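Local coordinates for envelope polyprotein (Puumala orthohantavirus, PDB 5FXU), which forms the ectodomain of the hantaviral envelope glycoprotein Gn, part of the antigenic virion surface that probably acts with its partner Gc in host-cell attachment and entry, at residues Q17-I21 / L233-E239; V187-C193 / W345-L351; F212-V216 / L255-A259. All blocks are in the same frame, centred on the assembly; numbering follows the deposited sequence.

Residues 17-21, near the N terminus, open the first long loop, which contact 1 closes when the chain returns at 233-239. Before that return, strand 185-197 lays down 187-193 and helix 208-216 lays down 212-216, both still awaiting partners. Helix 249-260 closes contact 3, and strand 340-354, close to the C terminus, closes contact 2. Contact 1 therefore crosses both of the others, while contact 3 is nested within the loop closed by contact 2. Strands 185-197 and 228-234 are neighbours, so G235 and L233 bond directly to M190 and R192 and join contacts 1 and 2; M258 and R257 pack on contact 2 and tie helix 249-260 to its strands.

Contact 1. Residues Q17-I21 / L233-E239; sequences QGLVI and LVGSSSE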
loop_
_atom_site.group_PDB
_atom_site.type_symbol
_atom_site.label_atom_id
_atom_site.label_comp_id
_atom_site.label_asym_id
_atom_site.label_seq_id
_atom_site.Cartn_x
_atom_site.Cartn_y
_atom_site.Cartn_z
ATOM N N GLN A 17 15.642 -14.212 -6.502
ATOM C CA GLN A 17 15.308 -12.837 -6.049
ATOM C C GLN A 17 13.780 -12.534 -5.827
ATOM O O GLN A 17 13.387 -11.380 -5.520
ATOM C CB GLN A 17 15.978 -11.837 -7.029
ATOM C CG GLN A 17 17.509 -11.842 -7.047
ATOM C CD GLN A 17 18.191 -11.161 -5.863
ATOM O OE1 GLN A 17 18.087 -11.618 -4.722
ATOM N NE2 GLN A 17 18.946 -10.088 -6.143
ATOM N N GLY A 18 12.943 -13.568 -5.953
ATOM C CA GLY A 18 11.498 -13.432 -5.821
ATOM C C GLY A 18 11.062 -13.422 -4.370
ATOM O O GLY A 18 11.744 -13.937 -3.494
ATOM N N LEU A 19 9.920 -12.816 -4.114
ATOM C CA LEU A 19 9.330 -12.828 -2.795
ATOM C C LEU A 19 7.921 -13.360 -2.903
ATOM O O LEU A 19 7.272 -13.160 -3.935
ATOM C CB LEU A 19 9.296 -11.415 -2.232
ATOM C CG LEU A 19 10.612 -10.659 -2.091
ATOM C CD1 LEU A 19 10.322 -9.232 -1.707
ATOM C CD2 LEU A 19 11.473 -11.291 -1.028
ATOM N N VAL A 20 7.433 -14.006 -1.845
ATOM C CA VAL A 20 6.008 -14.292 -1.718
ATOM C C VAL A 20 5.335 -13.125 -0.998
ATOM O O VAL A 20 5.946 -12.462 -0.200
ATOM C CB VAL A 20 5.673 -15.623 -0.978
ATOM C CG1 VAL A 20 5.983 -16.814 -1.858
ATOM C CG2 VAL A 20 6.383 -15.761 0.360
ATOM N N ILE A 21 4.066 -12.901 -1.293
ATOM C CA ILE A 21 3.260 -11.893 -0.623
ATOM C C ILE A 21 1.865 -12.413 -0.403
ATOM O O ILE A 21 1.310 -13.088 -1.263
ATOM C CB ILE A 21 3.192 -10.581 -1.429
ATOM C CG1 ILE A 21 2.342 -9.526 -0.686
ATOM C CG2 ILE A 21 2.706 -10.817 -2.863
ATOM C CD1 ILE A 21 2.510 -8.134 -1.240
ATOM N N LEU A 233 4.681 -5.759 -5.624
ATOM C CA LEU A 233 4.812 -7.163 -5.922
ATOM C C LEU A 233 3.629 -7.539 -6.765
ATOM O O LEU A 233 2.514 -7.088 -6.509
ATOM C CB LEU A 233 4.855 -8.007 -4.655
ATOM C CG LEU A 233 6.153 -8.191 -3.865
ATOM C CD1 LEU A 233 7.452 -8.258 -4.647
ATOM C CD2 LEU A 233 6.227 -7.049 -2.896
ATOM N N VAL A 234 3.885 -8.378 -7.759
ATOM C CA VAL A 234 2.899 -8.766 -8.734
ATOM C C VAL A 234 2.414 -10.178 -8.426
ATOM O O VAL A 234 3.208 -11.087 -8.276
ATOM C CB VAL A 234 3.519 -8.720 -10.138
ATOM C CG1 VAL A 234 2.465 -8.976 -11.177
ATOM C CG2 VAL A 234 4.167 -7.363 -10.387
ATOM N N GLY A 235 1.107 -10.366 -8.369
ATOM C CA GLY A 235 0.517 -11.672 -8.072
ATOM C C GLY A 235 0.840 -12.164 -6.675
ATOM O O GLY A 235 0.973 -11.374 -5.746
ATOM N N SER A 236 0.939 -13.469 -6.518
ATOM C CA SER A 236 1.265 -14.031 -5.231
ATOM C C SER A 236 2.779 -14.101 -5.012
ATOM O O SER A 236 3.223 -14.283 -3.887
ATOM C CB SER A 236 0.626 -15.407 -5.111
ATOM O OG SER A 236 1.014 -16.244 -6.203
ATOM N N SER A 237 3.566 -13.949 -6.081
ATOM C CA SER A 237 5.009 -14.003 -5.998
ATOM C C SER A 237 5.692 -13.345 -7.179
ATOM O O SER A 237 5.267 -13.523 -8.281
ATOM C CB SER A 237 5.434 -15.472 -5.974
ATOM O OG SER A 237 6.743 -15.610 -5.492
ATOM N N SER A 238 6.740 -12.582 -6.943
ATOM C CA SER A 238 7.447 -11.899 -8.026
ATOM C C SER A 238 8.674 -11.296 -7.455
ATOM O O SER A 238 8.847 -11.242 -6.233
ATOM C CB SER A 238 6.600 -10.749 -8.683
ATOM O OG SER A 238 6.518 -9.544 -7.877
ATOM N N GLU A 239 9.507 -10.793 -8.343
ATOM C CA GLU A 239 10.538 -9.865 -7.949
ATOM C C GLU A 239 9.928 -8.478 -7.716
ATOM O O GLU A 239 8.944 -8.128 -8.350
ATOM C CB GLU A 239 11.611 -9.802 -9.015
ATOM C CG GLU A 239 12.368 -11.109 -9.055
ATOM C CD GLU A 239 13.481 -11.131 -10.071
ATOM O OE1 GLU A 239 13.331 -10.547 -11.173
ATOM O OE2 GLU A 239 14.515 -11.754 -9.756
#
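L19 and V20 pair with S238 and S237 in a short antiparallel ladder, which adds the start of strand 19-30 to the beta hairpin formed by strands 228-234 and 237-243. Backbone bonds set the register: L19 and S238 are the hydrogen-bonded pair, with L19 N 2.8 Å from S238 O and S238 N 3.1 Å from L19 O; V20 and S237 form the non-hydrogen-bonded pair. At the hairpin turn, S236 O accepts I21 N at 3.1 Å. G235, whose positive phi of 65° suits glycine, starts this turn, and S236 OG bonds to E8.

Serine side chains supply the second kind of bond. With OG turned away from its own backbone N (chi1 -162°), S237 reaches L19 O at 3.0 Å from above the carbonyl plane, whereas S238 N approaches that oxygen in the plane; two donors thus grip one acceptor.

Apolar contacts fill the side facing strands 120-130 and 185-197. I21 CG2 lies 4.0 Å from L233 CB, and the methyls of L19 and L233 meet there too, branched residues suited to an interior also lined by I128. At the exposed end, the extended chain of E239 brings its carboxylate OE2 near Q17 CB; Q17 is poorly ordered.

Within the hairpin, S238 OG accepts a nearly straight bond from V234 N (2.9 Å, 176°) while donating to E239 O at 2.8 Å.

Contact 2. Residues V187-C193 / W345-L351; sequences VTVMVRC and WTGFIPL
The indole of W345 meets C193 across the strands: SG lies 4.1 Å from CE3 and approaches obliquely, a Cys sulfur-aromatic contact. One face of the indole rests on the backbone of its own strand, with G347 N 3.5 Å from the ring plane and offset toward the rim; because G347 has no CB, the indole CH2 can lie where one would otherwise stand. NE1, at the indole edge, bonds to A261 O. The phenyl ring of F348, on the face it shares with M190, is met obliquely by the M190 methyl, CE to CZ 3.7 Å. M190 is extended to SD and then bends (chi3 -76°), which brings CE to the ring while SD lies against one face of the R192 guanidinium, offset toward its rim. That group bonds onward to S23 and to G235 O.

On the opposite face, V191 CG2 packs 3.7 Å from I349 CG1, and V189 and L351 are neighbours. These beta-branched and leucine side chains form a hydrophobic layer continued by V234 and F169.

Between the faces, 187-193 and 345-351 form a regular antiparallel ladder, their N-to-C directions 143° apart. Four hydrogen-bonded pairs give eight bonds, from V187 with L351 to C193 with W345. P350 sits opposite T188 in a non-hydrogen-bonded pair, where its missing N-H costs the ladder nothing. The C193-C232 disulfide links this strand to its neighbour 228-234, so a covalent tie there supplements the backbone bonds.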
loop_
_atom_site.group_PDB
_atom_site.type_symbol
_atom_site.label_atom_id
_atom_site.label_comp_id
_atom_site.label_asym_id
_atom_site.label_seq_id
_atom_site.Cartn_x
_atom_site.Cartn_y
_atom_site.Cartn_z
ATOM N N VAL A 187 -3.614 -12.127 -19.130
ATOM C CA VAL A 187 -4.262 -12.401 -17.854
ATOM C C VAL A 187 -4.124 -11.200 -16.918
ATOM O O VAL A 187 -3.073 -10.570 -16.823
ATOM C CB VAL A 187 -3.663 -13.674 -17.205
ATOM C CG1 VAL A 187 -4.325 -13.951 -15.877
ATOM C CG2 VAL A 187 -3.874 -14.876 -18.122
ATOM N N THR A 188 -5.195 -10.889 -16.223
ATOM C CA THR A 188 -5.223 -9.791 -15.260
ATOM C C THR A 188 -4.751 -10.257 -13.884
ATOM O O THR A 188 -5.327 -11.185 -13.350
ATOM C CB THR A 188 -6.631 -9.215 -15.204
ATOM O OG1 THR A 188 -6.870 -8.539 -16.442
ATOM C CG2 THR A 188 -6.788 -8.251 -14.092
ATOM N N VAL A 189 -3.709 -9.620 -13.339
ATOM C CA VAL A 189 -3.134 -10.026 -12.052
ATOM C C VAL A 189 -3.172 -8.887 -11.029
ATOM O O VAL A 189 -3.161 -7.710 -11.379
ATOM C CB VAL A 189 -1.676 -10.556 -12.151
ATOM C CG1 VAL A 189 -1.605 -11.722 -13.112
ATOM C CG2 VAL A 189 -0.703 -9.488 -12.603
ATOM N N MET A 190 -3.171 -9.274 -9.767
ATOM C CA MET A 190 -3.110 -8.343 -8.656
ATOM C C MET A 190 -1.717 -7.747 -8.521
ATOM O O MET A 190 -0.711 -8.426 -8.719
ATOM C CB MET A 190 -3.510 -9.038 -7.361
ATOM C CG MET A 190 -3.518 -8.119 -6.145
ATOM S SD MET A 190 -4.177 -8.838 -4.596
ATOM C CE MET A 190 -5.921 -8.799 -4.966
ATOM N N VAL A 191 -1.681 -6.464 -8.179
ATOM C CA VAL A 191 -0.454 -5.775 -7.840
ATOM C C VAL A 191 -0.670 -5.102 -6.505
ATOM O O VAL A 191 -1.707 -4.466 -6.303
ATOM C CB VAL A 191 -0.056 -4.730 -8.893
ATOM C CG1 VAL A 191 1.312 -4.147 -8.578
ATOM C CG2 VAL A 191 0.101 -5.389 -10.238
ATOM N N ARG A 192 0.291 -5.281 -5.604
ATOM C CA ARG A 192 0.312 -4.607 -4.296
ATOM C C ARG A 192 1.580 -3.788 -4.137
ATOM O O ARG A 192 2.662 -4.307 -4.332
ATOM C CB ARG A 192 0.210 -5.618 -3.149
ATOM C CG ARG A 192 -1.195 -6.132 -2.959
ATOM C CD ARG A 192 -1.417 -7.469 -2.294
ATOM N NE ARG A 192 -1.042 -8.681 -3.015
ATOM C CZ ARG A 192 -1.353 -9.907 -2.618
ATOM N NH1 ARG A 192 -2.070 -10.108 -1.514
ATOM N NH2 ARG A 192 -0.956 -10.939 -3.346
ATOM N N CYS A 193 1.401 -2.513 -3.791
ATOM C CA CYS A 193 2.458 -1.518 -3.782
ATOM C C CYS A 193 2.533 -0.760 -2.466
ATOM O O CYS A 193 1.511 -0.458 -1.876
ATOM C CB CYS A 193 2.202 -0.472 -4.871
ATOM S SG CYS A 193 2.107 -1.110 -6.535
ATOM N N TRP A 345 -1.354 0.516 -1.992
ATOM C CA TRP A 345 -2.223 0.574 -3.164
ATOM C C TRP A 345 -2.342 -0.827 -3.742
ATOM O O TRP A 345 -1.327 -1.493 -3.975
ATOM C CB TRP A 345 -1.649 1.523 -4.227
ATOM C CG TRP A 345 -2.557 1.707 -5.422
ATOM C CD1 TRP A 345 -3.516 2.650 -5.567
ATOM C CD2 TRP A 345 -2.580 0.920 -6.612
ATOM N NE1 TRP A 345 -4.144 2.512 -6.784
ATOM C CE2 TRP A 345 -3.593 1.450 -7.446
ATOM C CE3 TRP A 345 -1.842 -0.181 -7.063
ATOM C CZ2 TRP A 345 -3.892 0.916 -8.717
ATOM C CZ3 TRP A 345 -2.133 -0.722 -8.337
ATOM C CH2 TRP A 345 -3.144 -0.168 -9.145
ATOM N N THR A 346 -3.579 -1.264 -3.935
ATOM C CA THR A 346 -3.886 -2.575 -4.456
ATOM C C THR A 346 -4.744 -2.381 -5.704
ATOM O O THR A 346 -5.752 -1.664 -5.686
ATOM C CB THR A 346 -4.597 -3.454 -3.395
ATOM O OG1 THR A 346 -3.753 -3.582 -2.232
ATOM C CG2 THR A 346 -4.863 -4.842 -3.927
ATOM N N GLY A 347 -4.313 -3.002 -6.801
ATOM C CA GLY A 347 -5.051 -2.973 -8.053
ATOM C C GLY A 347 -4.707 -4.135 -8.953
ATOM O O GLY A 347 -4.118 -5.107 -8.514
ATOM N N PHE A 348 -5.115 -4.035 -10.211
ATOM C CA PHE A 348 -4.973 -5.114 -11.187
ATOM C C PHE A 348 -4.428 -4.567 -12.497
ATOM O O PHE A 348 -4.817 -3.484 -12.921
ATOM C CB PHE A 348 -6.308 -5.810 -11.410
ATOM C CG PHE A 348 -6.883 -6.399 -10.155
ATOM C CD1 PHE A 348 -7.661 -5.627 -9.298
ATOM C CD2 PHE A 348 -6.620 -7.720 -9.808
ATOM C CE1 PHE A 348 -8.185 -6.167 -8.122
ATOM C CE2 PHE A 348 -7.151 -8.269 -8.643
ATOM C CZ PHE A 348 -7.925 -7.492 -7.793
ATOM N N ILE A 349 -3.512 -5.312 -13.114
ATOM C CA ILE A 349 -3.000 -4.982 -14.440
ATOM C C ILE A 349 -3.022 -6.214 -15.347
ATOM O O ILE A 349 -2.810 -7.353 -14.875
ATOM C CB ILE A 349 -1.576 -4.372 -14.395
ATOM C CG1 ILE A 349 -0.531 -5.384 -13.902
ATOM C CG2 ILE A 349 -1.576 -3.120 -13.530
ATOM C CD1 ILE A 349 0.906 -4.924 -14.048
ATOM N N PRO A 350 -3.276 -5.998 -16.652
ATOM C CA PRO A 350 -3.184 -7.089 -17.612
ATOM C C PRO A 350 -1.730 -7.409 -17.949
ATOM O O PRO A 350 -0.952 -6.498 -18.198
ATOM C CB PRO A 350 -3.919 -6.531 -18.824
ATOM C CG PRO A 350 -3.696 -5.058 -18.760
ATOM C CD PRO A 350 -3.661 -4.728 -17.298
ATOM N N LEU A 351 -1.364 -8.686 -17.922
ATOM C CA LEU A 351 -0.036 -9.116 -18.345
ATOM C C LEU A 351 -0.108 -10.025 -19.562
ATOM O O LEU A 351 -0.941 -10.922 -19.615
ATOM C CB LEU A 351 0.678 -9.892 -17.243
ATOM C CG LEU A 351 1.095 -9.138 -15.989
ATOM C CD1 LEU A 351 1.621 -10.023 -14.870
ATOM C CD2 LEU A 351 2.136 -8.098 -16.327
#

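Contact 3. Residues F212-V216 / L255-A259; sequences FETLV and LSRMA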
loop_
_atom_site.group_PDB
_atom_site.type_symbol
_atom_site.label_atom_id
_atom_site.label_comp_id
_atom_site.label_asym_id
_atom_site.label_seq_id
_atom_site.Cartn_x
_atom_site.Cartn_y
_atom_site.Cartn_z
ATOM N N PHE A 212 2.937 11.516 -11.963
ATOM C CA PHE A 212 1.482 11.424 -12.124
ATOM C C PHE A 212 0.933 12.610 -12.910
ATOM O O PHE A 212 0.058 12.459 -13.757
ATOM C CB PHE A 212 0.762 11.325 -10.756
ATOM C CG PHE A 212 0.860 9.982 -10.116
ATOM C CD1 PHE A 212 0.125 8.924 -10.608
ATOM C CD2 PHE A 212 1.700 9.767 -9.034
ATOM C CE1 PHE A 212 0.232 7.678 -10.042
ATOM C CE2 PHE A 212 1.802 8.517 -8.454
ATOM C CZ PHE A 212 1.067 7.470 -8.960
ATOM N N GLU A 213 1.430 13.798 -12.599
ATOM C CA GLU A 213 0.959 15.033 -13.249
ATOM C C GLU A 213 1.223 15.029 -14.789
ATOM O O GLU A 213 0.323 15.350 -15.573
ATOM C CB GLU A 213 1.547 16.255 -12.524
ATOM C CG GLU A 213 0.830 16.520 -11.186
ATOM C CD GLU A 213 1.569 17.458 -10.232
ATOM O OE1 GLU A 213 2.680 17.941 -10.543
ATOM O OE2 GLU A 213 1.009 17.724 -9.149
ATOM N N THR A 214 2.417 14.604 -15.216
ATOM C CA THR A 214 2.693 14.452 -16.669
ATOM C C THR A 214 1.683 13.518 -17.346
ATOM O O THR A 214 1.240 13.766 -18.455
ATOM C CB THR A 214 4.101 13.948 -17.027
ATOM O OG1 THR A 214 4.284 12.604 -16.552
ATOM C CG2 THR A 214 5.177 14.887 -16.488
ATOM N N LEU A 215 1.307 12.452 -16.662
ATOM C CA LEU A 215 0.374 11.492 -17.232
ATOM C C LEU A 215 -1.072 12.012 -17.349
ATOM O O LEU A 215 -1.762 11.691 -18.311
ATOM C CB LEU A 215 0.434 10.207 -16.399
ATOM C CG LEU A 215 -0.350 8.986 -16.861
ATOM C CD1 LEU A 215 0.070 8.521 -18.250
ATOM C CD2 LEU A 215 -0.139 7.881 -15.842
ATOM N N VAL A 216 -1.528 12.790 -16.368
ATOM C CA VAL A 216 -2.954 13.217 -16.272
ATOM C C VAL A 216 -3.233 14.743 -16.197
ATOM O O VAL A 216 -4.353 15.144 -15.873
ATOM C CB VAL A 216 -3.670 12.417 -15.119
ATOM C CG1 VAL A 216 -5.078 12.913 -14.773
ATOM C CG2 VAL A 216 -3.773 10.945 -15.510
ATOM N N LEU A 255 1.110 2.725 -13.036
ATOM C CA LEU A 255 0.916 4.147 -12.890
ATOM C C LEU A 255 -0.394 4.606 -13.486
ATOM O O LEU A 255 -1.039 5.457 -12.886
ATOM C CB LEU A 255 2.044 4.957 -13.515
ATOM C CG LEU A 255 3.266 5.095 -12.633
ATOM C CD1 LEU A 255 4.443 5.457 -13.519
ATOM C CD2 LEU A 255 3.078 6.146 -11.550
ATOM N N SER A 256 -0.750 4.096 -14.670
ATOM C CA SER A 256 -2.014 4.483 -15.287
ATOM C C SER A 256 -3.221 4.032 -14.434
ATOM O O SER A 256 -4.094 4.850 -14.152
ATOM C CB SER A 256 -2.087 4.083 -16.759
ATOM O OG SER A 256 -1.877 2.727 -16.880
ATOM N N ARG A 257 -3.211 2.790 -13.946
ATOM C CA ARG A 257 -4.283 2.326 -13.061
ATOM C C ARG A 257 -4.314 3.138 -11.750
ATOM O O ARG A 257 -5.390 3.435 -11.254
ATOM C CB ARG A 257 -4.203 0.837 -12.792
ATOM C CG ARG A 257 -4.239 -0.040 -14.029
ATOM C CD ARG A 257 -5.568 -0.716 -14.338
ATOM N NE ARG A 257 -5.766 -1.380 -15.660
ATOM C CZ ARG A 257 -4.985 -1.361 -16.769
ATOM N NH1 ARG A 257 -3.769 -0.770 -16.860
ATOM N NH2 ARG A 257 -5.442 -1.998 -17.861
ATOM N N MET A 258 -3.153 3.526 -11.218
ATOM C CA MET A 258 -3.115 4.427 -10.065
ATOM C C MET A 258 -3.753 5.768 -10.384
ATOM O O MET A 258 -4.492 6.298 -9.575
ATOM C CB MET A 258 -1.689 4.662 -9.550
ATOM C CG MET A 258 -1.130 3.520 -8.714
ATOM S SD MET A 258 0.605 3.770 -8.272
ATOM C CE MET A 258 0.898 2.352 -7.228
ATOM N N ALA A 259 -3.449 6.313 -11.553
ATOM C CA ALA A 259 -3.962 7.606 -11.948
ATOM C C ALA A 259 -5.481 7.611 -12.101
ATOM O O ALA A 259 -6.116 8.563 -11.718
ATOM C CB ALA A 259 -3.289 8.090 -13.211
#
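The phenyl ring of F212 wedges between L255 and M258 and meets each differently. L255 CD2 sits over one face, 3.9 Å from the ring centroid and 29° off its normal, in a CH-pi contact. M258 comes to the rim instead: CB lies 3.6 Å from CE1, and the sulfur lies in the ring plane, SD 3.8 Å from CZ, giving an edge-on Met-aromatic contact. F212 CG lies opposite its own carbonyl carbon (chi1 -76°), and this turn carries the ring toward the other helix although the CB bond itself runs past it. A flat aromatic suits the position because it can offer a face to a methyl and an edge to a sulfur; it also stacks with H333 and touches L341.

One helical turn onward, L215 extends CD2 over the backbone of the partner helix, 3.9 Å from both L255 O and S256 CA. The same methyl reaches A259 CB, which V216 CG2 also approaches, at 3.7 Å, although V216 is poorly ordered. The small A259 CB thus faces the other helix and receives methyls from both residues, and its CA is the nearest of 255-259 to the CA of F212. S256 turns its hydroxyl back onto E253 and A252 of its own helix. V216 also touches S334, next to the N332 glycan.

The two helices meet through van der Waals, CH-pi and Met-aromatic contacts, without polar bonds between them. This is a crosswise helix-helix packing, with segment axes 10.3 Å apart at 77°, laid against strand 340-354, where M258 rests on W345.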